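PDB 1VJK: molybdopterin converting factor, subunit 1 from Pyrococcus furiosus, which probably serves as the small, ubiquitin-like sulfur-carrier subunit of molybdopterin synthase in the biosynthesis of the molybdenum cofactor. Local coordinates for residues E35-R38 with V39-I43. Numbering follows the deposited sequence.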
# COMPACT_ATOMS: atom_id res chain seq x y z
N GLU A 35 -1.15 -4.22 -15.93
CA GLU A 35 -2.41 -4.92 -16.01
C GLU A 35 -2.41 -6.16 -15.11
O GLU A 35 -1.44 -6.92 -15.09
CB GLU A 35 -2.67 -5.32 -17.47
CG GLU A 35 -3.96 -6.09 -17.70
CD GLU A 35 -4.10 -6.60 -19.12
OE1 GLU A 35 -3.60 -5.95 -20.07
OE2 GLU A 35 -4.74 -7.67 -19.29
N GLY A 36 -3.49 -6.33 -14.36
CA GLY A 36 -3.66 -7.50 -13.50
C GLY A 36 -3.05 -7.34 -12.12
O GLY A 36 -3.08 -8.28 -11.30
N ALA A 37 -2.49 -6.18 -11.84
CA ALA A 37 -1.84 -5.98 -10.56
C ALA A 37 -2.76 -6.23 -9.40
O ALA A 37 -3.94 -5.86 -9.42
CB ALA A 37 -1.27 -4.54 -10.46
N ARG A 38 -2.17 -6.84 -8.37
CA ARG A 38 -2.85 -7.14 -7.13
C ARG A 38 -2.28 -6.33 -5.98
O ARG A 38 -1.18 -5.75 -6.08
CB ARG A 38 -2.68 -8.62 -6.81
CG ARG A 38 -3.33 -9.54 -7.80
CD ARG A 38 -3.07 -10.99 -7.49
NE ARG A 38 -3.53 -11.83 -8.58
CZ ARG A 38 -3.56 -13.15 -8.52
NH1 ARG A 38 -3.13 -13.75 -7.41
NH2 ARG A 38 -3.99 -13.85 -9.56
N VAL A 39 -2.97 -6.29 -4.85
CA VAL A 39 -2.45 -5.62 -3.66
C VAL A 39 -1.01 -6.05 -3.34
O VAL A 39 -0.14 -5.20 -3.05
CB VAL A 39 -3.41 -5.83 -2.46
CG1 VAL A 39 -2.75 -5.48 -1.12
CG2 VAL A 39 -4.69 -5.02 -2.68
N ARG A 40 -0.72 -7.36 -3.41
CA ARG A 40 0.64 -7.80 -3.10
C ARG A 40 1.70 -7.17 -4.05
O ARG A 40 2.84 -6.92 -3.63
CB ARG A 40 0.73 -9.33 -3.08
CG ARG A 40 0.52 -10.00 -4.43
CD ARG A 40 0.82 -11.49 -4.38
NE ARG A 40 -0.10 -12.27 -3.52
CZ ARG A 40 0.19 -12.73 -2.31
NH1 ARG A 40 1.38 -12.49 -1.73
NH2 ARG A 40 -0.72 -13.47 -1.67
N ASP A 41 1.32 -6.94 -5.31
CA ASP A 41 2.26 -6.33 -6.28
C ASP A 41 2.49 -4.90 -5.92
O ASP A 41 3.62 -4.41 -6.04
CB ASP A 41 1.73 -6.44 -7.71
CG ASP A 41 1.36 -7.87 -8.09
OD1 ASP A 41 2.13 -8.81 -7.85
OD2 ASP A 41 0.28 -8.09 -8.67
N LEU A 42 1.45 -4.21 -5.47
CA LEU A 42 1.62 -2.83 -5.03
C LEU A 42 2.54 -2.74 -3.80
O LEU A 42 3.42 -1.86 -3.76
CB LEU A 42 0.25 -2.23 -4.70
CG LEU A 42 0.28 -0.84 -4.07
CD1 LEU A 42 0.99 0.21 -5.01
CD2 LEU A 42 -1.14 -0.41 -3.69
N ILE A 43 2.38 -3.65 -2.85
CA ILE A 43 3.26 -3.66 -1.68
C ILE A 43 4.71 -3.85 -2.12
O ILE A 43 5.62 -3.14 -1.63
CB ILE A 43 2.81 -4.75 -0.70
CG1 ILE A 43 1.49 -4.34 -0.07
CG2 ILE A 43 3.90 -5.00 0.38
CD1 ILE A 43 0.80 -5.44 0.79
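Asp-41 reaches back from the first turn of helix 39-49 to the backbone of Arg-38, the N-cap residue just before the helix. Asp-41 CB lies 3.4 Å from Arg-38 O, beside the carbonyl that begins the helical bonding. With CG turned beside its own backbone N (chi1 -53°), the carboxylate faces the incoming chain, and Asp-41 CG comes within 3.7 Å of Arg-38 N. At the tip, Asp-41 OD2 accepts a hydrogen bond from Arg-38 N at 2.8 Å. The bond is nearly straight, 161° at the hydrogen, and meets OD2 on its anti side, 25° out of the carboxylate plane. Asp-41 OD2 also lies 3.5 Å from Arg-38 CB and 3.5 Å from Ala-37 CA; buried Ala-37 has just a methyl group beside the carboxylate.

Arg-38 O in turn receives the N-H of Leu-42, Leu-42 N lying 3.1 Å away, the first i to i+4 bond of the helix, and a weak bond from Asp-41 N. The main tie runs from the carboxylate of Asp-41 to the backbone N-H of Arg-38, not to its guanidinium: the extended arginine leads away, and Arg-38 NH1 and Arg-40 NE both form salt bridges to Asp-80 OD1. Leu-42 and Val-39 are apolar and buried, and pack against the sheet, Leu-42 on strands 10-16 and 28-33, Val-39 on strand 69-72.

An alanine in place of Asp-41 would probably leave the N-H of Arg-38 without this acceptor and the chain entering the helix less firmly fixed. Half of a capping box is met here: the third helical residue bonds the N-cap N-H, but the N-cap arginine's side chain leads away and makes no return bond to Asp-41 N. The carboxylate's negative charge, near the helix N-terminus, is likely to interact favourably with the helix dipole.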